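Local coordinates for protein peptidase family U32 (Geobacillus thermoleovorans, PDB 4HE6) that is of unknown function but forms the small, largely antiparallel beta C-terminal domain of a putative U32 family peptidase, at residues Arg27-Pro32 with Leu61-His66; Glu37-Glu42 with Tyr82-Lys87; Gln48-Ile53 with Val71-Lys76. All blocks are in the same frame, centred on the assembly; numbering follows the deposited sequence.

Contact 1. Residues Arg27-Pro32 with Leu61-His66. With ACT (acetate ion), chain C.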
loop_
_atom_site.group_PDB
_atom_site.type_symbol
_atom_site.label_atom_id
_atom_site.label_comp_id
_atom_site.label_asym_id
_atom_site.label_seq_id
_atom_site.Cartn_x
_atom_site.Cartn_y
_atom_site.Cartn_z
ATOM N N ARG A 27 -5.750 -3.670 4.494
ATOM C CA ARG A 27 -7.154 -3.742 4.858
ATOM C C ARG A 27 -7.945 -4.717 4.000
ATOM O O ARG A 27 -8.914 -5.265 4.502
ATOM C CB ARG A 27 -7.749 -2.311 4.884
ATOM C CG ARG A 27 -8.753 -2.095 6.002
ATOM C CD ARG A 27 -8.211 -2.340 7.396
ATOM N NE ARG A 27 -8.985 -1.773 8.470
ATOM C CZ ARG A 27 -8.842 -0.630 9.121
ATOM N NH1 ARG A 27 -7.843 0.220 8.855
ATOM N NH2 ARG A 27 -9.669 -0.315 10.085
ATOM N N ASN A 28 -7.559 -4.879 2.750
ATOM C CA ASN A 28 -8.204 -5.883 1.871
ATOM C C ASN A 28 -7.134 -6.476 0.955
ATOM O O ASN A 28 -6.093 -5.862 0.736
ATOM C CB ASN A 28 -9.355 -5.281 1.079
ATOM C CG ASN A 28 -10.536 -4.936 1.932
ATOM O OD1 ASN A 28 -11.300 -5.825 2.355
ATOM N ND2 ASN A 28 -10.698 -3.680 2.264
ATOM N N HIS A 29 -7.427 -7.631 0.399
ATOM C CA HIS A 29 -6.441 -8.392 -0.351
ATOM C C HIS A 29 -5.818 -7.589 -1.503
ATOM O O HIS A 29 -6.503 -6.980 -2.308
ATOM C CB HIS A 29 -7.175 -9.581 -1.003
ATOM C CG HIS A 29 -6.358 -10.607 -1.653
ATOM N ND1 HIS A 29 -5.671 -10.455 -2.835
ATOM C CD2 HIS A 29 -6.118 -11.879 -1.228
ATOM C CE1 HIS A 29 -5.054 -11.585 -3.115
ATOM N NE2 HIS A 29 -5.300 -12.447 -2.170
ATOM N N PHE A 30 -4.496 -7.700 -1.633
ATOM C CA PHE A 30 -3.818 -7.240 -2.806
ATOM C C PHE A 30 -2.556 -8.109 -2.986
ATOM O O PHE A 30 -2.109 -8.780 -2.048
ATOM C CB PHE A 30 -3.448 -5.751 -2.752
ATOM C CG PHE A 30 -2.570 -5.316 -1.611
ATOM C CD1 PHE A 30 -1.185 -5.300 -1.781
ATOM C CD2 PHE A 30 -3.086 -4.918 -0.422
ATOM C CE1 PHE A 30 -0.372 -4.826 -0.768
ATOM C CE2 PHE A 30 -2.297 -4.457 0.609
ATOM C CZ PHE A 30 -0.926 -4.440 0.439
ATOM N N ARG A 31 -2.029 -8.118 -4.216
ATOM C CA ARG A 31 -0.920 -9.052 -4.501
ATOM C C ARG A 31 -0.079 -8.455 -5.602
ATOM O O ARG A 31 -0.478 -7.544 -6.341
ATOM C CB ARG A 31 -1.478 -10.388 -4.914
ATOM C CG ARG A 31 -2.134 -10.413 -6.275
ATOM C CD ARG A 31 -2.685 -11.787 -6.646
ATOM N NE ARG A 31 -3.333 -11.685 -7.957
ATOM C CZ ARG A 31 -4.339 -12.423 -8.370
ATOM N NH1 ARG A 31 -4.896 -13.372 -7.610
ATOM N NH2 ARG A 31 -4.852 -12.236 -9.596
ATOM N N PRO A 32 1.126 -9.011 -5.757
ATOM C CA PRO A 32 1.994 -8.560 -6.879
ATOM C C PRO A 32 1.289 -8.694 -8.213
ATOM O O PRO A 32 0.594 -9.678 -8.488
ATOM C CB PRO A 32 3.258 -9.427 -6.727
ATOM C CG PRO A 32 3.290 -9.749 -5.276
ATOM C CD PRO A 32 1.814 -9.994 -4.912
ATOM N N LEU A 61 5.861 -12.415 0.204
ATOM C CA LEU A 61 4.489 -12.873 0.251
ATOM C C LEU A 61 3.905 -12.985 -1.148
ATOM O O LEU A 61 4.033 -12.100 -1.981
ATOM C CB LEU A 61 3.643 -11.922 1.090
ATOM C CG LEU A 61 4.206 -11.516 2.437
ATOM C CD1 LEU A 61 3.272 -10.512 3.135
ATOM C CD2 LEU A 61 4.470 -12.756 3.302
ATOM N N ASP A 62 3.170 -14.087 -1.372
ATOM C CA ASP A 62 2.447 -14.161 -2.638
ATOM C C ASP A 62 1.276 -13.223 -2.708
ATOM O O ASP A 62 0.880 -12.793 -3.809
ATOM C CB ASP A 62 1.991 -15.603 -2.951
ATOM C CG ASP A 62 0.932 -16.142 -2.054
ATOM O OD1 ASP A 62 1.049 -15.915 -0.835
ATOM O OD2 ASP A 62 -0.007 -16.791 -2.609
ATOM N N ALA A 63 0.747 -12.844 -1.565
ATOM C CA ALA A 63 -0.362 -11.899 -1.481
ATOM C C ALA A 63 -0.358 -11.319 -0.068
ATOM O O ALA A 63 0.061 -11.990 0.875
ATOM C CB ALA A 63 -1.711 -12.546 -1.757
ATOM N N ALA A 64 -0.912 -10.133 0.093
ATOM C CA ALA A 64 -1.251 -9.535 1.382
ATOM C C ALA A 64 -2.714 -9.867 1.627
ATOM O O ALA A 64 -3.623 -9.145 1.213
ATOM C CB ALA A 64 -1.001 -8.029 1.354
ATOM N N ARG A 65 -2.967 -11.055 2.187
ATOM C CA ARG A 65 -4.304 -11.629 2.285
ATOM C C ARG A 65 -4.843 -11.647 3.699
ATOM O O ARG A 65 -5.949 -12.156 3.939
ATOM C CB ARG A 65 -4.359 -13.049 1.710
ATOM C CG ARG A 65 -3.542 -14.032 2.477
ATOM C CD ARG A 65 -3.828 -15.462 2.092
ATOM N NE ARG A 65 -3.639 -15.695 0.685
ATOM C CZ ARG A 65 -2.497 -15.906 0.051
ATOM N NH1 ARG A 65 -1.384 -15.936 0.752
ATOM N NH2 ARG A 65 -2.429 -16.086 -1.262
ATOM N N HIS A 66 -4.115 -11.134 4.700
ATOM C CA HIS A 66 -4.506 -11.194 6.091
ATOM C C HIS A 66 -4.825 -9.802 6.613
ATOM O O HIS A 66 -3.931 -8.951 6.635
ATOM C CB HIS A 66 -3.389 -11.782 6.910
ATOM C CG HIS A 66 -3.061 -13.181 6.569
ATOM N ND1 HIS A 66 -3.979 -14.207 6.604
ATOM C CD2 HIS A 66 -1.899 -13.687 6.164
ATOM C CE1 HIS A 66 -3.337 -15.308 6.238
ATOM N NE2 HIS A 66 -2.090 -15.028 5.969
HETATM C C ACT C . -5.875 -15.859 -2.062
HETATM O O ACT C . -6.069 -15.994 -0.845
HETATM O OXT ACT C . -4.856 -15.297 -2.521
HETATM C CH3 ACT C . -6.908 -16.371 -3.027
#
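F30 and A64 hold the centre of this contact. A64 N bonds to F30 O at 2.8 Å, with a C=O...N angle of 175°. The return bond, F30 N to A64 O, is weak. A64 CB sits over the middle of one face of the F30 ring, 3.8 Å from the centroid, as a CH-pi contact. H29 CA adds a CA-H...O contact of 3.3 Å to A64 O. H29 CG is anti to the backbone N (chi1 -171°), which starts the ring toward R65 and A63. The ring lies beside the R65 side chain, with the ring and guanidinium planes 70° apart. Its CD2 touches R65 CB at 3.6 Å, and its NE2 and CE1 rest against A63 CB. An acetate, probably from the crystallisation liquor, joins the two side chains. Its OXT accepts from H29 NE2 at 2.9 Å and also from R65 NH2, while its O takes R65 NE. D62 holds R65 further, end-on through NH1 and NH2, in a salt bridge. P32 CD packs on D62 O at 3.2 Å. In the next shell, Q26 NE2 also donates to A64 O, and V71 packs against both F30 and A64. The arrangement is a single antiparallel beta bridge between two loops, set beside the sheet.

Contact 2. Residues Glu37-Glu42 with Tyr82-Lys87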
loop_
_atom_site.group_PDB
_atom_site.type_symbol
_atom_site.label_atom_id
_atom_site.label_comp_id
_atom_site.label_asym_id
_atom_site.label_seq_id
_atom_site.Cartn_x
_atom_site.Cartn_y
_atom_site.Cartn_z
ATOM N N GLU A 37 -3.903 2.527 -6.501
ATOM C CA GLU A 37 -3.837 3.980 -6.465
ATOM C C GLU A 37 -3.597 4.427 -5.058
ATOM O O GLU A 37 -4.302 4.001 -4.131
ATOM C CB GLU A 37 -5.153 4.596 -6.995
ATOM C CG GLU A 37 -5.025 6.108 -7.187
ATOM C CD GLU A 37 -6.296 6.776 -7.613
ATOM O OE1 GLU A 37 -6.221 7.681 -8.476
ATOM O OE2 GLU A 37 -7.387 6.456 -7.130
ATOM N N PHE A 38 -2.625 5.307 -4.878
ATOM C CA PHE A 38 -2.415 5.998 -3.632
ATOM C C PHE A 38 -3.094 7.348 -3.703
ATOM O O PHE A 38 -3.082 8.026 -4.728
ATOM C CB PHE A 38 -0.912 6.171 -3.345
ATOM C CG PHE A 38 -0.251 4.867 -2.981
ATOM C CD1 PHE A 38 0.464 4.112 -3.938
ATOM C CD2 PHE A 38 -0.378 4.388 -1.688
ATOM C CE1 PHE A 38 1.042 2.924 -3.509
ATOM C CE2 PHE A 38 0.239 3.197 -1.318
ATOM C CZ PHE A 38 0.958 2.458 -2.225
ATOM N N PHE A 39 -3.712 7.728 -2.557
ATOM C CA PHE A 39 -4.506 8.963 -2.531
ATOM C C PHE A 39 -4.507 9.551 -1.144
ATOM O O PHE A 39 -4.034 8.949 -0.165
ATOM C CB PHE A 39 -5.914 8.669 -3.040
ATOM C CG PHE A 39 -6.763 7.749 -2.206
ATOM C CD1 PHE A 39 -7.756 8.249 -1.365
ATOM C CD2 PHE A 39 -6.586 6.376 -2.258
ATOM C CE1 PHE A 39 -8.550 7.398 -0.638
ATOM C CE2 PHE A 39 -7.396 5.520 -1.518
ATOM C CZ PHE A 39 -8.383 6.012 -0.703
ATOM N N GLY A 40 -5.027 10.749 -1.090
ATOM C CA GLY A 40 -5.154 11.528 0.127
ATOM C C GLY A 40 -4.552 12.912 -0.049
ATOM O O GLY A 40 -3.895 13.232 -1.012
ATOM N N PRO A 41 -4.806 13.762 0.954
ATOM C CA PRO A 41 -4.326 15.097 0.854
ATOM C C PRO A 41 -2.760 15.044 0.909
ATOM O O PRO A 41 -2.170 14.146 1.521
ATOM C CB PRO A 41 -4.938 15.843 2.036
ATOM C CG PRO A 41 -5.369 14.775 2.951
ATOM C CD PRO A 41 -5.592 13.526 2.157
ATOM N N GLU A 42 -2.264 16.058 0.293
ATOM C CA GLU A 42 -0.832 16.405 0.326
ATOM C C GLU A 42 -0.037 15.645 -0.730
ATOM O O GLU A 42 1.131 15.942 -0.881
ATOM C CB GLU A 42 -0.120 16.301 1.701
ATOM C CG GLU A 42 -0.895 16.945 2.853
ATOM C CD GLU A 42 -0.147 17.096 4.134
ATOM O OE1 GLU A 42 0.884 17.824 4.103
ATOM O OE2 GLU A 42 -0.527 16.568 5.198
ATOM N N TYR A 82 -0.360 7.752 6.586
ATOM C CA TYR A 82 -1.814 7.841 6.610
ATOM C C TYR A 82 -2.436 8.310 5.319
ATOM O O TYR A 82 -3.656 8.445 5.240
ATOM C CB TYR A 82 -2.356 8.557 7.888
ATOM C CG TYR A 82 -1.781 7.800 9.066
ATOM C CD1 TYR A 82 -0.670 8.206 9.728
ATOM C CD2 TYR A 82 -2.298 6.556 9.428
ATOM C CE1 TYR A 82 -0.074 7.508 10.773
ATOM C CE2 TYR A 82 -1.736 5.836 10.443
ATOM C CZ TYR A 82 -0.637 6.294 11.110
ATOM O OH TYR A 82 -0.050 5.567 12.126
ATOM N N ASN A 83 -1.611 8.449 4.237
ATOM C CA ASN A 83 -2.180 8.302 2.926
ATOM C C ASN A 83 -2.788 6.904 2.790
ATOM O O ASN A 83 -2.487 6.016 3.548
ATOM C CB ASN A 83 -1.136 8.593 1.850
ATOM C CG ASN A 83 -0.754 10.091 1.726
ATOM O OD1 ASN A 83 0.360 10.417 1.391
ATOM N ND2 ASN A 83 -1.624 11.053 2.028
ATOM N N MET A 84 -3.656 6.775 1.812
ATOM C CA MET A 84 -4.417 5.560 1.621
ATOM C C MET A 84 -4.114 4.938 0.272
ATOM O O MET A 84 -3.596 5.570 -0.650
ATOM C CB MET A 84 -5.903 5.937 1.736
ATOM C CG MET A 84 -6.334 6.634 3.029
ATOM S SD MET A 84 -8.082 7.020 3.246
ATOM C CE MET A 84 -8.883 5.436 3.332
ATOM N N MET A 85 -4.439 3.656 0.148
ATOM C CA MET A 85 -4.226 2.891 -1.054
ATOM C C MET A 85 -5.488 2.119 -1.400
ATOM O O MET A 85 -6.097 1.520 -0.518
ATOM C CB MET A 85 -3.094 1.854 -0.841
ATOM C CG MET A 85 -2.653 1.190 -2.122
ATOM S SD MET A 85 -1.462 -0.157 -1.859
ATOM C CE MET A 85 -2.601 -1.453 -1.404
ATOM N N ARG A 86 -5.899 2.123 -2.661
ATOM C CA ARG A 86 -7.065 1.357 -3.110
ATOM C C ARG A 86 -6.688 0.606 -4.368
ATOM O O ARG A 86 -5.800 0.974 -5.109
ATOM C CB ARG A 86 -8.298 2.230 -3.343
ATOM C CG ARG A 86 -8.089 3.375 -4.293
ATOM C CD ARG A 86 -9.310 4.294 -4.448
ATOM N NE ARG A 86 -8.928 5.611 -5.005
ATOM C CZ ARG A 86 -9.354 6.785 -4.604
ATOM N NH1 ARG A 86 -10.227 6.962 -3.620
ATOM N NH2 ARG A 86 -8.910 7.907 -5.206
ATOM N N LYS A 87 -7.381 -0.495 -4.614
ATOM C CA LYS A 87 -7.218 -1.090 -5.941
ATOM C C LYS A 87 -7.666 -0.204 -7.094
ATOM O O LYS A 87 -8.710 0.426 -6.920
ATOM C CB LYS A 87 -8.007 -2.404 -5.906
ATOM C CG LYS A 87 -7.342 -3.315 -4.874
ATOM C CD LYS A 87 -6.283 -4.182 -5.458
ATOM C CE LYS A 87 -6.728 -5.548 -5.937
ATOM N NZ LYS A 87 -7.635 -6.242 -5.011
#
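E37, F38 and F39 pair with R86, M85 and M84 as neighbouring antiparallel strands of the domain's sheet. E37-R86 and F39-M84 are hydrogen-bonded pairs; F38-M85, between them, is a non-hydrogen-bonded pair. E37 N donates to R86 O at 2.8 Å, and M84 N to F39 O at 3.0 Å; each pair also has the reverse bond. E37, F39, M84 and R86 share one face of the sheet. There the R86 guanidinium lies flat on the F39 ring, with the planes 8° apart. R86 CZ is 3.6 Å from the ring centroid, a cation-pi stack. F39 CG is set between its backbone N and carbonyl carbon (chi1 65°), under the R86 guanidinium, with CG 3.7 Å from R86 CZ. M84 CB packs on the opposite face of the ring, 3.5 Å from F39 CZ, offset toward the rim. The guanidinium is also gripped at its edge. E37 OE2 takes R86 NE at 2.8 Å, nearly along its own C-O axis, and R86 NH2 from above the carboxylate plane. On the sheet face of F38 and M85, M85 CG lies over one face of the F38 ring, offset toward the rim. M85 SD approaches F38 CZ to 3.6 Å, a Met-aromatic contact. F73 packs against F38 and M85 from strand 70-74. Beyond the paired residues, N83 ND2 donates to P41 O at 3.2 Å, while N83 OD1 accepts from F80 N. The R86 charge is probably partly balanced by E37, and its rotation restricted by the two bonds and the stack.

Contact 3. Residues Gln48-Ile53 with Val71-Lys76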
loop_
_atom_site.group_PDB
_atom_site.type_symbol
_atom_site.label_atom_id
_atom_site.label_comp_id
_atom_site.label_asym_id
_atom_site.label_seq_id
_atom_site.Cartn_x
_atom_site.Cartn_y
_atom_site.Cartn_z
ATOM N N GLN A 48 0.170 2.662 -9.579
ATOM C CA GLN A 48 1.351 1.843 -9.858
ATOM C C GLN A 48 0.954 0.379 -9.797
ATOM O O GLN A 48 -0.075 -0.013 -9.234
ATOM C CB GLN A 48 2.482 2.093 -8.869
ATOM C CG GLN A 48 2.199 1.569 -7.479
ATOM C CD GLN A 48 3.425 1.645 -6.615
ATOM O OE1 GLN A 48 3.811 2.726 -6.195
ATOM N NE2 GLN A 48 4.012 0.482 -6.336
ATOM N N VAL A 49 1.870 -0.447 -10.331
ATOM C CA VAL A 49 1.814 -1.894 -10.118
ATOM C C VAL A 49 2.553 -2.211 -8.849
ATOM O O VAL A 49 3.580 -1.615 -8.499
ATOM C CB VAL A 49 2.412 -2.671 -11.331
ATOM C CG1 VAL A 49 3.899 -2.409 -11.538
ATOM C CG2 VAL A 49 2.113 -4.148 -11.176
ATOM N N ILE A 50 2.059 -3.180 -8.102
ATOM C CA ILE A 50 2.758 -3.765 -6.965
ATOM C C ILE A 50 3.715 -4.811 -7.473
ATOM O O ILE A 50 3.301 -5.785 -8.109
ATOM C CB ILE A 50 1.783 -4.414 -5.969
ATOM C CG1 ILE A 50 0.645 -3.456 -5.513
ATOM C CG2 ILE A 50 2.580 -5.090 -4.850
ATOM C CD1 ILE A 50 0.998 -2.635 -4.377
ATOM N N GLU A 51 5.017 -4.629 -7.287
ATOM C CA GLU A 51 5.997 -5.515 -7.882
ATOM C C GLU A 51 6.221 -6.797 -7.116
ATOM O O GLU A 51 6.496 -7.843 -7.689
ATOM C CB GLU A 51 7.369 -4.856 -7.990
ATOM C CG GLU A 51 7.463 -4.015 -9.242
ATOM C CD GLU A 51 8.875 -3.596 -9.585
ATOM O OE1 GLU A 51 9.213 -2.518 -9.062
ATOM O OE2 GLU A 51 9.588 -4.285 -10.360
ATOM N N LYS A 52 6.224 -6.688 -5.821
ATOM C CA LYS A 52 6.789 -7.665 -4.876
ATOM C C LYS A 52 6.445 -7.164 -3.466
ATOM O O LYS A 52 6.509 -5.959 -3.260
ATOM C CB LYS A 52 8.307 -7.729 -5.020
ATOM C CG LYS A 52 8.896 -8.894 -4.267
ATOM C CD LYS A 52 10.337 -9.213 -4.739
ATOM C CE LYS A 52 11.258 -8.099 -4.378
ATOM N NZ LYS A 52 12.603 -8.265 -4.987
ATOM N N ILE A 53 6.097 -8.044 -2.548
ATOM C CA ILE A 53 5.691 -7.626 -1.205
ATOM C C ILE A 53 6.428 -8.480 -0.192
ATOM O O ILE A 53 6.641 -9.692 -0.390
ATOM C CB ILE A 53 4.152 -7.857 -0.981
ATOM C CG1 ILE A 53 3.321 -7.167 -2.028
ATOM C CG2 ILE A 53 3.751 -7.577 0.454
ATOM C CD1 ILE A 53 1.844 -7.681 -2.061
ATOM N N VAL A 71 2.776 -4.867 5.736
ATOM C CA VAL A 71 3.589 -5.349 4.630
ATOM C C VAL A 71 4.427 -4.150 4.090
ATOM O O VAL A 71 4.150 -2.983 4.404
ATOM C CB VAL A 71 2.770 -6.010 3.525
ATOM C CG1 VAL A 71 1.973 -7.163 4.113
ATOM C CG2 VAL A 71 1.876 -5.017 2.818
ATOM N N LYS A 72 5.415 -4.481 3.291
ATOM C CA LYS A 72 6.318 -3.512 2.684
ATOM C C LYS A 72 6.467 -3.790 1.201
ATOM O O LYS A 72 6.446 -4.941 0.763
ATOM C CB LYS A 72 7.663 -3.583 3.378
ATOM C CG LYS A 72 7.602 -3.205 4.850
ATOM C CD LYS A 72 8.941 -3.255 5.543
ATOM C CE LYS A 72 8.894 -2.599 6.923
ATOM N NZ LYS A 72 10.211 -1.942 7.194
ATOM N N PHE A 73 6.659 -2.728 0.434
ATOM C CA PHE A 73 6.911 -2.820 -0.977
ATOM C C PHE A 73 7.396 -1.469 -1.495
ATOM O O PHE A 73 7.166 -0.421 -0.861
ATOM C CB PHE A 73 5.697 -3.306 -1.779
ATOM C CG PHE A 73 4.408 -2.611 -1.530
ATOM C CD1 PHE A 73 3.555 -2.971 -0.502
ATOM C CD2 PHE A 73 4.033 -1.549 -2.378
ATOM C CE1 PHE A 73 2.368 -2.322 -0.303
ATOM C CE2 PHE A 73 2.838 -0.916 -2.164
ATOM C CZ PHE A 73 1.989 -1.311 -1.139
ATOM N N LYS A 74 8.050 -1.490 -2.625
ATOM C CA LYS A 74 8.499 -0.291 -3.297
ATOM C C LYS A 74 7.331 0.489 -3.876
ATOM O O LYS A 74 6.431 -0.104 -4.478
ATOM C CB LYS A 74 9.497 -0.635 -4.406
ATOM C CG LYS A 74 10.224 0.520 -4.978
ATOM C CD LYS A 74 11.635 0.672 -4.381
ATOM C CE LYS A 74 12.628 0.875 -5.508
ATOM N NZ LYS A 74 12.389 -0.112 -6.627
ATOM N N VAL A 75 7.390 1.821 -3.742
ATOM C CA VAL A 75 6.407 2.675 -4.388
ATOM C C VAL A 75 7.093 3.665 -5.287
ATOM O O VAL A 75 8.263 4.050 -5.119
ATOM C CB VAL A 75 5.475 3.356 -3.351
ATOM C CG1 VAL A 75 4.645 2.266 -2.596
ATOM C CG2 VAL A 75 6.239 4.245 -2.389
ATOM N N LYS A 76 6.322 4.166 -6.259
ATOM C CA LYS A 76 6.860 4.959 -7.340
ATOM C C LYS A 76 6.978 6.450 -7.109
ATOM O O LYS A 76 7.677 7.141 -7.863
ATOM C CB LYS A 76 5.982 4.683 -8.606
ATOM C CG LYS A 76 6.273 3.322 -9.180
ATOM C CD LYS A 76 7.688 3.051 -9.584
ATOM C CE LYS A 76 8.323 4.037 -10.538
ATOM N NZ LYS A 76 9.773 3.822 -10.852
HETATM O O HOH W 1 6.331 -2.549 -5.774
HETATM O O HOH W 2 8.201 -3.967 -4.238
#
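Q48 and I50 make the tight side of this contact, against F73, V75 and K76. I50 CD1 presses on one face of the F73 ring, 3.4 Å from CE2. Q48 CG is set between the backbone N and the carbonyl carbon (chi1 70°), and the chain extends beyond it to put the amide between K74 and K76. Its OE1 accepts from K76 N at 2.9 Å, with the donor tilted 35° from the amide carbonyl plane. Its NE2 donates to K74 O at 3.1 Å, in the carbonyl plane and on a lone pair. NE2 also bonds V49 O and lies at the edge of the F73 ring. Strands 46-49 and 70-74 are not neighbours in the antiparallel sheet, so their contact is consistent with a strongly curled, barrel-like sheet. Q48, on the outermost strand 46-49, bonds the backbone at and just past the end of strand 70-74. Further along, I53 CG2 packs on V71 CB at 3.6 Å, next to F30. On the other side water fills in between the backbones. K74 O serves both sides, taking Q48 NE2 and a first water, which accepts from E51 N. A second water donates to K52 O, 2.8 Å away, and accepts from K74 N. The E51 and K74 side chains are exposed.

Contact 3 is the most buried of the three; contacts 1 and 2 are partly buried. Contact 2 joins adjacent strands by regular backbone pairing. Contact 1 joins two loops by one bridge. Contact 3 combines apolar packing with a glutamine amide and waters, without strand pairing between its segments. Their apolar parts meet in the interior. F30 of contact 1 packs on V71 of contact 3 and on M85 of contact 2, while F38 and M85 of contact 2 touch F73. Charge lies toward the outside: R65 of contact 1 meets aspartate and acetate, and R86 of contact 2 meets glutamate and a ring. H29 O to K87 NZ, probably a hydrogen bond, ties contacts 1 and 2, whose centres are about 17 Å apart.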